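Local atomic coordinates of probable zinc protease PqqL (Escherichia coli, PDB entry 6OFS), a protein that is probably a periplasmic zinc metalloprotease of the M16 family, binding one zinc ion and hydrolysing peptide bonds in its substrates. Residues L508-G513 and V682-E687; E515-I520 and Q845-Q850; Q737-D742 and V895-G900; S781-V786 and L796-C801. All coordinates share one frame; numbering follows the deposited sequence.

Interaction 1: L508-G513 and V682-E687; sequences LAKSAG and VGNVAE
The flat amide of N684 meets the backbone of S511, with S511 O in the amide plane to within 13°. N684 ND2 gives S511 O a hydrogen bond of 2.9 Å, received almost end-on to the carbonyl. On the other branch, OD1 takes a weak, bent bond from S511 N (3.2 Å), and CG of K510 lies against that oxygen at 3.4 Å. The amide thus faces both the N-H and the C=O of one residue, weakly on the N-H side, much as a neighbouring peptide group might, and its reach comes from CG standing opposite the carbonyl carbon (chi1 -57°). A leucine in place of N684 would probably leave the peptide groups of S511 without these partners and the loop after K510 less firmly placed. Before it, a single parallel bridge pairs A509 with V682, G683 N bonds to A509 O at 3.1 Å, and A509 CB meets V682 CG2 on one face of the sheet. Farther out, K510 bends at chi3 to bring NZ within 3.8 Å of E687 OE2, a long salt bridge. E687 opens helix 687-697, with A686 at its N-cap. The contact therefore lies where strands 505-509 and 677-682 run out side by side, L508 packing on L690 and I694 of that helix and V682 reaching helix 848-862.

Interaction 2: E515-I520 and Q845-Q850; sequences EQKLQI and QRSVQQ
Strand 517-524 passes the first turn of helix 848-862 with the CA atoms of Q519 and Q849 6.4 Å apart, so that K517 and Q519 send their CB atoms toward the helix while L518 turns its own away. V848 is the residue that fills the junction. Its CG2 rests on K517 O at 3.4 Å, and its CG1 spans the pair, 3.8 Å from Q519 CB and 4.1 Å from K517 CB. Beyond this apolar core the two glutamine amides meet obliquely, their planes 23° apart; Q519 OE1 comes to 3.5 Å from Q849 NE2, but the angle is too poor for a hydrogen bond. Q519 gets there by bending at chi2 (82°), its CG trans to N. An alanine here would keep the CB contact with V848 but would probably leave a gap beside the Q849 amide and that amide freer to turn. At the start of the helix, S847 is the N-cap: its OG accepts a weak bond from Q849 N, and K517 NZ lies nearby. With F594 of helix 591-602 against L518 on the reverse side, this is an alpha/beta layering, in which helices pack on both faces of a mixed sheet.

Interaction 3: Q737-D742 and V895-G900; sequences QWKRYD and VNTYTG
R740 holds its guanidinium nearly coplanar with the Y898 ring, the planes 24° apart, so the two groups meet at their edges. R740 NH1 donates a hydrogen bond to N896 OD1 at 2.9 Å and a weak one to Y898 OH at 3.1 Å; the amide plane of N896 is turned 39° from the guanidinium, and its oxygen sits somewhat off the guanidinium plane. Both partners are themselves held from behind, Y898 OH by A717 O and N896 ND2 by N720 and T718. Over one face of the guanidinium comes V895 CG1, 3.4 Å from R740 NH2, a branch placed there by a chi1 of 56° that sets it between the backbone N and C. R740 NH2 also forms a salt bridge with D742 OD1 (3.5 Å), the hydrogen bond within it weak.

These groups gather at a classic beta bulge: V895 and N896 both face R740, V895 N bonding to R740 O and R740 N to N896 O. From there strands 737-742 and 896-900 run antiparallel, neighbours in a five-stranded mixed sheet of which 733-742 is the middle strand, and W738 and Y898 exchange backbone bonds. On the face shared by Q737, K739, T897 and T899, side chains of paired residues lie alongside each other: K739 CG touches T897 CG2 at 3.7 Å, while Q737 CG passes T899 OG1 and its amide goes on to N814. On the opposite face the W738 ring takes Y898 O at its edge, W738 CB lies 4.1 Å from Y898 CD2, and R641 makes a cation-pi contact with the indole.

Interaction 4: S781-V786 and L796-C801; sequences SSRLSV and LLAFTC
S781 and A798 belong to an antiparallel pairing in a beta hairpin, strands 779-787 and 792-801, that forms one margin of a five-stranded mixed sheet; strand 779-787 is the outermost. The two segments run at 159° to each other, and four backbone hydrogen bonds join them in two reciprocal pairs. S781 N meets A798 O at 2.7 Å and A798 N returns to S781 O; R783 and L796 do the same, with R783 N to L796 O at 3.0 Å. Between them S782 faces L797 in a non-hydrogen-bonded pair. These two project onto the helix-covered face, where S782 meets helix 749-771 and its OG bonds to N759 and H795, while L797 packs on helix 806-823. The other face carries S781, R783, L796 and A798, which supply most of the surface buried between the strands: S781 CB touches A798 CB at 4.1 Å. R783 leaves the strand with CG opposite the carbonyl carbon (chi1 -54°) and stays extended to NE, running alongside L796 in the same direction. Its guanidinium has S781 OG above one face, toward the rim, and at the edge, in plane, NH1 meets L796 CD2 at 3.6 Å.

In the fold
Followed from the N terminus, the chain opens interaction 1 at 508 and interaction 2 at 515. Interaction 1 closes first, at 687, joining strands of the seven-stranded sheet; interaction 2 stays open to 850, so the two loops cross. They touch in space, their centres 8 Å apart, through a probable hydrogen bond from V682 N to Q519 O. Interaction 3 opens at 737, crosses interaction 2, and closes near the C terminus, at 900. Interaction 4, a short hairpin, nests inside both those loops and shares a sheet with interaction 3, Q737 O meeting L797 N at 2.8 Å. The long loop of interaction 2 ties the seven-stranded sheet to helix 848-862, well after the hairpin.

Interaction 1: L508-G513 and V682-E687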
loop_
_atom_site.group_PDB
_atom_site.type_symbol
_atom_site.label_atom_id
_atom_site.label_comp_id
_atom_site.label_asym_id
_atom_site.label_seq_id
_atom_site.Cartn_x
_atom_site.Cartn_y
_atom_site.Cartn_z
ATOM N N LEU A 508 21.372 -30.104 2.872
ATOM C CA LEU A 508 22.329 -29.726 1.823
ATOM C C LEU A 508 22.620 -30.863 0.857
ATOM O O LEU A 508 22.870 -31.993 1.282
ATOM C CB LEU A 508 23.654 -29.195 2.397
ATOM C CG LEU A 508 23.607 -27.911 3.218
ATOM C CD1 LEU A 508 24.955 -27.635 3.838
ATOM C CD2 LEU A 508 23.192 -26.712 2.375
ATOM N N ALA A 509 22.611 -30.548 -0.443
ATOM C CA ALA A 509 22.922 -31.477 -1.534
ATOM C C ALA A 509 23.629 -30.740 -2.659
ATOM O O ALA A 509 23.261 -29.616 -3.008
ATOM C CB ALA A 509 21.657 -32.134 -2.067
ATOM N N LYS A 510 24.662 -31.369 -3.208
ATOM C CA LYS A 510 25.415 -30.838 -4.337
ATOM C C LYS A 510 24.888 -31.493 -5.619
ATOM O O LYS A 510 24.563 -32.684 -5.605
ATOM C CB LYS A 510 26.923 -31.111 -4.157
ATOM C CG LYS A 510 27.709 -29.891 -3.672
ATOM C CD LYS A 510 29.116 -30.246 -3.190
ATOM C CE LYS A 510 29.214 -30.257 -1.681
ATOM N NZ LYS A 510 30.601 -30.524 -1.213
ATOM N N SER A 511 24.754 -30.721 -6.707
ATOM C CA SER A 511 24.308 -31.309 -7.970
ATOM C C SER A 511 25.506 -31.515 -8.887
ATOM O O SER A 511 26.282 -30.573 -9.099
ATOM C CB SER A 511 23.253 -30.446 -8.654
ATOM O OG SER A 511 22.763 -31.099 -9.816
ATOM N N ALA A 512 25.675 -32.754 -9.409
ATOM C CA ALA A 512 26.764 -33.095 -10.332
ATOM C C ALA A 512 26.543 -32.338 -11.650
ATOM O O ALA A 512 25.427 -32.329 -12.193
ATOM C CB ALA A 512 26.821 -34.600 -10.566
ATOM N N GLY A 513 27.594 -31.651 -12.090
ATOM C CA GLY A 513 27.563 -30.798 -13.273
ATOM C C GLY A 513 27.624 -29.335 -12.875
ATOM O O GLY A 513 27.103 -28.955 -11.819
ATOM N N VAL A 682 20.086 -26.817 -2.700
ATOM C CA VAL A 682 20.649 -27.668 -3.754
ATOM C C VAL A 682 21.492 -26.847 -4.743
ATOM O O VAL A 682 20.990 -25.890 -5.340
ATOM C CB VAL A 682 19.563 -28.540 -4.448
ATOM C CG1 VAL A 682 20.152 -29.372 -5.583
ATOM C CG2 VAL A 682 18.865 -29.448 -3.438
ATOM N N GLY A 683 22.761 -27.229 -4.877
ATOM C CA GLY A 683 23.720 -26.560 -5.751
ATOM C C GLY A 683 25.174 -26.727 -5.352
ATOM O O GLY A 683 25.480 -27.435 -4.388
ATOM N N ASN A 684 26.086 -26.065 -6.099
ATOM C CA ASN A 684 27.536 -26.151 -5.864
ATOM C C ASN A 684 28.156 -24.845 -5.327
ATOM O O ASN A 684 28.633 -24.015 -6.111
ATOM C CB ASN A 684 28.266 -26.640 -7.129
ATOM C CG ASN A 684 27.804 -27.977 -7.656
ATOM O OD1 ASN A 684 27.354 -28.854 -6.908
ATOM N ND2 ASN A 684 27.915 -28.167 -8.965
ATOM N N VAL A 685 28.146 -24.670 -3.988
ATOM C CA VAL A 685 28.727 -23.505 -3.294
ATOM C C VAL A 685 29.719 -24.030 -2.232
ATOM O O VAL A 685 29.468 -25.087 -1.643
ATOM C CB VAL A 685 27.634 -22.560 -2.691
ATOM C CG1 VAL A 685 28.242 -21.426 -1.861
ATOM C CG2 VAL A 685 26.726 -21.986 -3.777
ATOM N N ALA A 686 30.859 -23.315 -2.030
ATOM C CA ALA A 686 31.895 -23.650 -1.041
ATOM C C ALA A 686 31.234 -23.607 0.330
ATOM O O ALA A 686 30.815 -22.533 0.775
ATOM C CB ALA A 686 33.042 -22.644 -1.111
ATOM N N GLU A 687 31.073 -24.794 0.955
ATOM C CA GLU A 687 30.370 -25.015 2.227
ATOM C C GLU A 687 30.696 -24.011 3.343
ATOM O O GLU A 687 29.805 -23.707 4.129
ATOM C CB GLU A 687 30.532 -26.455 2.740
ATOM C CG GLU A 687 31.960 -26.924 2.953
ATOM C CD GLU A 687 32.079 -28.429 2.867
ATOM O OE1 GLU A 687 31.945 -29.097 3.917
ATOM O OE2 GLU A 687 32.284 -28.941 1.742
#

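Interaction 2: E515-I520 and Q845-Q850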
loop_
_atom_site.group_PDB
_atom_site.type_symbol
_atom_site.label_atom_id
_atom_site.label_comp_id
_atom_site.label_asym_id
_atom_site.label_seq_id
_atom_site.Cartn_x
_atom_site.Cartn_y
_atom_site.Cartn_z
ATOM N N GLU A 515 26.106 -26.351 -13.525
ATOM C CA GLU A 515 24.904 -25.610 -13.945
ATOM C C GLU A 515 24.919 -24.159 -13.475
ATOM O O GLU A 515 24.249 -23.316 -14.085
ATOM C CB GLU A 515 23.612 -26.311 -13.478
ATOM C CG GLU A 515 23.076 -27.345 -14.459
ATOM C CD GLU A 515 22.559 -26.813 -15.784
ATOM O OE1 GLU A 515 23.253 -26.998 -16.810
ATOM O OE2 GLU A 515 21.458 -26.215 -15.799
ATOM N N GLN A 516 25.679 -23.875 -12.383
ATOM C CA GLN A 516 25.862 -22.556 -11.759
ATOM C C GLN A 516 24.575 -21.982 -11.130
ATOM O O GLN A 516 24.546 -20.801 -10.776
ATOM C CB GLN A 516 26.505 -21.547 -12.739
ATOM C CG GLN A 516 27.847 -21.002 -12.261
ATOM C CD GLN A 516 29.033 -21.788 -12.770
ATOM O OE1 GLN A 516 28.999 -23.017 -12.921
ATOM N NE2 GLN A 516 30.125 -21.088 -13.037
ATOM N N LYS A 517 23.535 -22.819 -10.963
ATOM C CA LYS A 517 22.259 -22.414 -10.372
ATOM C C LYS A 517 22.130 -22.987 -8.968
ATOM O O LYS A 517 22.520 -24.132 -8.722
ATOM C CB LYS A 517 21.056 -22.874 -11.220
ATOM C CG LYS A 517 21.128 -22.566 -12.723
ATOM C CD LYS A 517 19.827 -22.946 -13.457
ATOM C CE LYS A 517 19.663 -24.429 -13.714
ATOM N NZ LYS A 517 18.255 -24.876 -13.530
ATOM N N LEU A 518 21.563 -22.191 -8.054
ATOM C CA LEU A 518 21.330 -22.580 -6.666
ATOM C C LEU A 518 19.839 -22.547 -6.376
ATOM O O LEU A 518 19.149 -21.644 -6.827
ATOM C CB LEU A 518 22.087 -21.638 -5.706
ATOM C CG LEU A 518 22.014 -21.945 -4.204
ATOM C CD1 LEU A 518 22.872 -23.143 -3.829
ATOM C CD2 LEU A 518 22.428 -20.749 -3.388
ATOM N N GLN A 519 19.347 -23.540 -5.648
ATOM C CA GLN A 519 17.945 -23.593 -5.259
ATOM C C GLN A 519 17.809 -23.725 -3.747
ATOM O O GLN A 519 18.449 -24.581 -3.130
ATOM C CB GLN A 519 17.204 -24.737 -5.966
ATOM C CG GLN A 519 15.679 -24.630 -5.875
ATOM C CD GLN A 519 15.086 -23.699 -6.904
ATOM O OE1 GLN A 519 15.364 -23.786 -8.106
ATOM N NE2 GLN A 519 14.232 -22.798 -6.455
ATOM N N ILE A 520 16.986 -22.841 -3.160
ATOM C CA ILE A 520 16.638 -22.873 -1.751
ATOM C C ILE A 520 15.134 -23.073 -1.692
ATOM O O ILE A 520 14.390 -22.267 -2.257
ATOM C CB ILE A 520 17.101 -21.635 -0.935
ATOM C CG1 ILE A 520 18.618 -21.360 -1.117
ATOM C CG2 ILE A 520 16.724 -21.796 0.566
ATOM C CD1 ILE A 520 19.112 -19.960 -0.649
ATOM N N GLN A 845 18.683 -36.472 -10.686
ATOM C CA GLN A 845 19.855 -35.736 -10.192
ATOM C C GLN A 845 20.492 -34.915 -11.335
ATOM O O GLN A 845 21.676 -34.560 -11.282
ATOM C CB GLN A 845 20.875 -36.697 -9.536
ATOM C CG GLN A 845 20.292 -37.534 -8.393
ATOM C CD GLN A 845 21.255 -37.782 -7.259
ATOM O OE1 GLN A 845 21.828 -36.854 -6.673
ATOM N NE2 GLN A 845 21.430 -39.046 -6.900
ATOM N N ARG A 846 19.671 -34.599 -12.355
ATOM C CA ARG A 846 20.041 -33.827 -13.536
ATOM C C ARG A 846 19.989 -32.322 -13.231
ATOM O O ARG A 846 21.033 -31.662 -13.285
ATOM C CB ARG A 846 19.125 -34.218 -14.720
ATOM C CG ARG A 846 19.178 -33.306 -15.944
ATOM C CD ARG A 846 17.777 -32.909 -16.383
ATOM N NE ARG A 846 17.812 -31.947 -17.487
ATOM C CZ ARG A 846 17.798 -32.276 -18.778
ATOM N NH1 ARG A 846 17.732 -33.549 -19.146
ATOM N NH2 ARG A 846 17.844 -31.331 -19.709
ATOM N N SER A 847 18.782 -31.782 -12.920
ATOM C CA SER A 847 18.607 -30.352 -12.643
ATOM C C SER A 847 18.543 -30.036 -11.165
ATOM O O SER A 847 18.060 -30.846 -10.369
ATOM C CB SER A 847 17.403 -29.771 -13.382
ATOM O OG SER A 847 17.199 -28.398 -13.080
ATOM N N VAL A 848 19.044 -28.844 -10.812
ATOM C CA VAL A 848 19.097 -28.328 -9.450
ATOM C C VAL A 848 17.666 -28.216 -8.857
ATOM O O VAL A 848 17.468 -28.582 -7.696
ATOM C CB VAL A 848 19.955 -27.028 -9.401
ATOM C CG1 VAL A 848 19.164 -25.785 -8.995
ATOM C CG2 VAL A 848 21.178 -27.214 -8.518
ATOM N N GLN A 849 16.673 -27.805 -9.694
ATOM C CA GLN A 849 15.258 -27.672 -9.337
ATOM C C GLN A 849 14.623 -29.058 -9.144
ATOM O O GLN A 849 13.856 -29.248 -8.196
ATOM C CB GLN A 849 14.506 -26.851 -10.409
ATOM C CG GLN A 849 12.983 -26.772 -10.237
ATOM C CD GLN A 849 12.504 -25.369 -9.986
ATOM O OE1 GLN A 849 12.398 -24.548 -10.904
ATOM N NE2 GLN A 849 12.192 -25.070 -8.732
ATOM N N GLN A 850 14.943 -30.016 -10.034
ATOM C CA GLN A 850 14.418 -31.379 -9.972
ATOM C C GLN A 850 14.833 -32.087 -8.689
ATOM O O GLN A 850 13.954 -32.524 -7.955
ATOM C CB GLN A 850 14.803 -32.196 -11.218
ATOM C CG GLN A 850 13.776 -32.110 -12.338
ATOM C CD GLN A 850 14.300 -31.346 -13.524
ATOM O OE1 GLN A 850 15.024 -31.884 -14.373
ATOM N NE2 GLN A 850 13.946 -30.068 -13.609
#

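Interaction 3: Q737-D742 and V895-G900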
loop_
_atom_site.group_PDB
_atom_site.type_symbol
_atom_site.label_atom_id
_atom_site.label_comp_id
_atom_site.label_asym_id
_atom_site.label_seq_id
_atom_site.Cartn_x
_atom_site.Cartn_y
_atom_site.Cartn_z
ATOM N N GLN A 737 -16.061 -42.767 -9.145
ATOM C CA GLN A 737 -16.140 -43.725 -8.042
ATOM C C GLN A 737 -14.858 -43.669 -7.224
ATOM O O GLN A 737 -13.762 -43.823 -7.760
ATOM C CB GLN A 737 -16.441 -45.153 -8.531
ATOM C CG GLN A 737 -16.615 -46.164 -7.390
ATOM C CD GLN A 737 -16.793 -47.576 -7.882
ATOM O OE1 GLN A 737 -17.916 -48.092 -7.970
ATOM N NE2 GLN A 737 -15.683 -48.235 -8.214
ATOM N N TRP A 738 -15.004 -43.384 -5.938
ATOM C CA TRP A 738 -13.904 -43.319 -4.980
ATOM C C TRP A 738 -14.035 -44.476 -4.030
ATOM O O TRP A 738 -15.107 -44.720 -3.484
ATOM C CB TRP A 738 -13.938 -42.028 -4.160
ATOM C CG TRP A 738 -13.350 -40.828 -4.832
ATOM C CD1 TRP A 738 -12.063 -40.381 -4.733
ATOM C CD2 TRP A 738 -14.072 -39.824 -5.550
ATOM N NE1 TRP A 738 -11.930 -39.174 -5.378
ATOM C CE2 TRP A 738 -13.151 -38.808 -5.892
ATOM C CE3 TRP A 738 -15.420 -39.669 -5.920
ATOM C CZ2 TRP A 738 -13.521 -37.684 -6.647
ATOM C CZ3 TRP A 738 -15.790 -38.546 -6.651
ATOM C CH2 TRP A 738 -14.846 -37.573 -7.013
ATOM N N LYS A 739 -12.943 -45.188 -3.841
ATOM C CA LYS A 739 -12.841 -46.308 -2.927
ATOM C C LYS A 739 -11.775 -45.886 -1.938
ATOM O O LYS A 739 -10.716 -45.415 -2.355
ATOM C CB LYS A 739 -12.471 -47.589 -3.685
ATOM C CG LYS A 739 -13.694 -48.275 -4.258
ATOM C CD LYS A 739 -13.355 -49.551 -5.028
ATOM C CE LYS A 739 -14.565 -50.218 -5.653
ATOM N NZ LYS A 739 -15.529 -50.736 -4.638
ATOM N N ARG A 740 -12.101 -45.939 -0.638
ATOM C CA ARG A 740 -11.202 -45.540 0.446
ATOM C C ARG A 740 -10.758 -46.752 1.227
ATOM O O ARG A 740 -11.576 -47.601 1.587
ATOM C CB ARG A 740 -11.855 -44.505 1.361
ATOM C CG ARG A 740 -10.981 -43.281 1.581
ATOM C CD ARG A 740 -11.513 -42.410 2.686
ATOM N NE ARG A 740 -11.194 -42.981 3.996
ATOM C CZ ARG A 740 -12.096 -43.399 4.877
ATOM N NH1 ARG A 740 -13.394 -43.285 4.616
ATOM N NH2 ARG A 740 -11.708 -43.912 6.035
ATOM N N TYR A 741 -9.450 -46.842 1.454
ATOM C CA TYR A 741 -8.805 -47.959 2.131
ATOM C C TYR A 741 -8.004 -47.433 3.319
ATOM O O TYR A 741 -7.275 -46.460 3.158
ATOM C CB TYR A 741 -7.863 -48.673 1.136
ATOM C CG TYR A 741 -8.543 -49.177 -0.123
ATOM C CD1 TYR A 741 -8.603 -48.388 -1.275
ATOM C CD2 TYR A 741 -9.107 -50.449 -0.174
ATOM C CE1 TYR A 741 -9.225 -48.851 -2.438
ATOM C CE2 TYR A 741 -9.736 -50.919 -1.327
ATOM C CZ TYR A 741 -9.799 -50.115 -2.455
ATOM O OH TYR A 741 -10.400 -50.601 -3.589
ATOM N N ASP A 742 -8.146 -48.041 4.510
ATOM C CA ASP A 742 -7.356 -47.623 5.674
ATOM C C ASP A 742 -5.991 -48.304 5.619
ATOM O O ASP A 742 -5.893 -49.438 5.143
ATOM C CB ASP A 742 -8.066 -47.931 7.009
ATOM C CG ASP A 742 -9.018 -46.851 7.531
ATOM O OD1 ASP A 742 -8.899 -45.680 7.091
ATOM O OD2 ASP A 742 -9.864 -47.173 8.404
ATOM N N VAL A 895 -13.103 -49.415 3.208
ATOM C CA VAL A 895 -13.798 -48.962 4.406
ATOM C C VAL A 895 -15.012 -48.113 3.944
ATOM O O VAL A 895 -16.035 -48.087 4.621
ATOM C CB VAL A 895 -12.818 -48.230 5.387
ATOM C CG1 VAL A 895 -12.102 -47.056 4.725
ATOM C CG2 VAL A 895 -13.507 -47.785 6.684
ATOM N N ASN A 896 -14.906 -47.465 2.752
ATOM C CA ASN A 896 -15.971 -46.663 2.144
ATOM C C ASN A 896 -15.887 -46.555 0.626
ATOM O O ASN A 896 -14.796 -46.499 0.072
ATOM C CB ASN A 896 -15.975 -45.254 2.717
ATOM C CG ASN A 896 -16.600 -45.099 4.081
ATOM O OD1 ASN A 896 -15.940 -44.708 5.047
ATOM N ND2 ASN A 896 -17.883 -45.379 4.186
ATOM N N THR A 897 -17.051 -46.475 -0.045
ATOM C CA THR A 897 -17.149 -46.237 -1.485
ATOM C C THR A 897 -18.105 -45.068 -1.749
ATOM O O THR A 897 -19.252 -45.094 -1.295
ATOM C CB THR A 897 -17.496 -47.486 -2.325
ATOM O OG1 THR A 897 -18.868 -47.826 -2.144
ATOM C CG2 THR A 897 -16.587 -48.682 -2.059
ATOM N N TYR A 898 -17.626 -44.034 -2.452
ATOM C CA TYR A 898 -18.449 -42.878 -2.806
ATOM C C TYR A 898 -18.593 -42.815 -4.330
ATOM O O TYR A 898 -17.593 -42.842 -5.064
ATOM C CB TYR A 898 -17.914 -41.565 -2.212
ATOM C CG TYR A 898 -17.355 -41.694 -0.809
ATOM C CD1 TYR A 898 -18.183 -41.601 0.309
ATOM C CD2 TYR A 898 -15.992 -41.893 -0.596
ATOM C CE1 TYR A 898 -17.669 -41.726 1.600
ATOM C CE2 TYR A 898 -15.464 -41.982 0.690
ATOM C CZ TYR A 898 -16.304 -41.885 1.785
ATOM O OH TYR A 898 -15.760 -41.998 3.039
ATOM N N THR A 899 -19.850 -42.808 -4.799
ATOM C CA THR A 899 -20.179 -42.821 -6.215
ATOM C C THR A 899 -20.964 -41.588 -6.604
ATOM O O THR A 899 -21.870 -41.168 -5.882
ATOM C CB THR A 899 -20.854 -44.135 -6.585
ATOM O OG1 THR A 899 -20.055 -45.188 -6.035
ATOM C CG2 THR A 899 -20.980 -44.328 -8.108
ATOM N N GLY A 900 -20.575 -41.009 -7.731
ATOM C CA GLY A 900 -21.190 -39.811 -8.268
ATOM C C GLY A 900 -21.404 -39.923 -9.752
ATOM O O GLY A 900 -20.485 -40.263 -10.501
#

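Interaction 4: S781-V786 and L796-C801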
loop_
_atom_site.group_PDB
_atom_site.type_symbol
_atom_site.label_atom_id
_atom_site.label_comp_id
_atom_site.label_asym_id
_atom_site.label_seq_id
_atom_site.Cartn_x
_atom_site.Cartn_y
_atom_site.Cartn_z
ATOM N N SER A 781 -10.159 -43.079 -16.474
ATOM C CA SER A 781 -9.076 -42.740 -15.572
ATOM C C SER A 781 -9.042 -43.676 -14.377
ATOM O O SER A 781 -10.081 -44.170 -13.920
ATOM C CB SER A 781 -9.200 -41.296 -15.114
ATOM O OG SER A 781 -7.931 -40.882 -14.637
ATOM N N SER A 782 -7.824 -43.950 -13.904
ATOM C CA SER A 782 -7.544 -44.800 -12.750
ATOM C C SER A 782 -6.387 -44.151 -12.018
ATOM O O SER A 782 -5.237 -44.255 -12.458
ATOM C CB SER A 782 -7.199 -46.217 -13.198
ATOM O OG SER A 782 -7.012 -47.071 -12.081
ATOM N N ARG A 783 -6.714 -43.393 -10.964
ATOM C CA ARG A 783 -5.754 -42.634 -10.152
ATOM C C ARG A 783 -5.735 -43.159 -8.729
ATOM O O ARG A 783 -6.773 -43.575 -8.200
ATOM C CB ARG A 783 -6.102 -41.128 -10.138
ATOM C CG ARG A 783 -6.255 -40.490 -11.524
ATOM C CD ARG A 783 -6.725 -39.047 -11.421
ATOM N NE ARG A 783 -7.002 -38.463 -12.736
ATOM C CZ ARG A 783 -8.176 -37.954 -13.103
ATOM N NH1 ARG A 783 -9.199 -37.946 -12.255
ATOM N NH2 ARG A 783 -8.334 -37.442 -14.317
ATOM N N LEU A 784 -4.560 -43.109 -8.101
ATOM C CA LEU A 784 -4.370 -43.592 -6.736
ATOM C C LEU A 784 -3.670 -42.542 -5.873
ATOM O O LEU A 784 -2.536 -42.164 -6.153
ATOM C CB LEU A 784 -3.562 -44.895 -6.780
ATOM C CG LEU A 784 -3.554 -45.730 -5.518
ATOM C CD1 LEU A 784 -4.831 -46.577 -5.411
ATOM C CD2 LEU A 784 -2.326 -46.608 -5.477
ATOM N N SER A 785 -4.357 -42.075 -4.833
ATOM C CA SER A 785 -3.873 -41.067 -3.892
ATOM C C SER A 785 -3.548 -41.696 -2.519
ATOM O O SER A 785 -4.300 -42.549 -2.044
ATOM C CB SER A 785 -4.936 -39.981 -3.740
ATOM O OG SER A 785 -4.607 -39.015 -2.754
ATOM N N VAL A 786 -2.449 -41.263 -1.869
ATOM C CA VAL A 786 -2.091 -41.753 -0.527
ATOM C C VAL A 786 -1.962 -40.592 0.483
ATOM O O VAL A 786 -1.145 -39.691 0.267
ATOM C CB VAL A 786 -0.851 -42.678 -0.523
ATOM C CG1 VAL A 786 -0.480 -43.105 0.898
ATOM C CG2 VAL A 786 -1.078 -43.906 -1.403
ATOM N N LEU A 796 -9.507 -43.442 -7.185
ATOM C CA LEU A 796 -10.528 -42.834 -8.008
ATOM C C LEU A 796 -10.563 -43.520 -9.359
ATOM O O LEU A 796 -9.527 -43.717 -9.988
ATOM C CB LEU A 796 -10.341 -41.304 -8.136
ATOM C CG LEU A 796 -11.207 -40.564 -9.188
ATOM C CD1 LEU A 796 -12.716 -40.714 -8.911
ATOM C CD2 LEU A 796 -10.830 -39.106 -9.261
ATOM N N LEU A 797 -11.772 -43.907 -9.769
ATOM C CA LEU A 797 -12.094 -44.477 -11.073
ATOM C C LEU A 797 -13.035 -43.467 -11.753
ATOM O O LEU A 797 -14.154 -43.231 -11.274
ATOM C CB LEU A 797 -12.758 -45.864 -10.929
ATOM C CG LEU A 797 -13.568 -46.377 -12.145
ATOM C CD1 LEU A 797 -12.663 -46.947 -13.248
ATOM C CD2 LEU A 797 -14.609 -47.386 -11.714
ATOM N N ALA A 798 -12.557 -42.812 -12.802
ATOM C CA ALA A 798 -13.381 -41.823 -13.501
ATOM C C ALA A 798 -13.604 -42.190 -14.967
ATOM O O ALA A 798 -12.727 -42.771 -15.589
ATOM C CB ALA A 798 -12.765 -40.437 -13.391
ATOM N N PHE A 799 -14.784 -41.884 -15.506
ATOM C CA PHE A 799 -15.074 -42.103 -16.917
ATOM C C PHE A 799 -16.223 -41.235 -17.380
ATOM O O PHE A 799 -17.045 -40.810 -16.569
ATOM C CB PHE A 799 -15.265 -43.600 -17.294
ATOM C CG PHE A 799 -16.482 -44.315 -16.753
ATOM C CD1 PHE A 799 -17.673 -44.341 -17.474
ATOM C CD2 PHE A 799 -16.423 -45.006 -15.547
ATOM C CE1 PHE A 799 -18.798 -45.001 -16.971
ATOM C CE2 PHE A 799 -17.550 -45.674 -15.050
ATOM C CZ PHE A 799 -18.730 -45.660 -15.762
ATOM N N THR A 800 -16.232 -40.921 -18.677
ATOM C CA THR A 800 -17.301 -40.177 -19.340
ATOM C C THR A 800 -17.789 -41.107 -20.426
ATOM O O THR A 800 -16.976 -41.745 -21.105
ATOM C CB THR A 800 -16.842 -38.816 -19.888
ATOM O OG1 THR A 800 -15.742 -39.004 -20.774
ATOM C CG2 THR A 800 -16.482 -37.819 -18.793
ATOM N N CYS A 801 -19.107 -41.225 -20.570
ATOM C CA CYS A 801 -19.714 -42.145 -21.537
ATOM C C CYS A 801 -21.045 -41.587 -22.028
ATOM O O CYS A 801 -21.453 -40.494 -21.628
ATOM C CB CYS A 801 -19.918 -43.500 -20.866
ATOM S SG CYS A 801 -21.127 -43.466 -19.512
#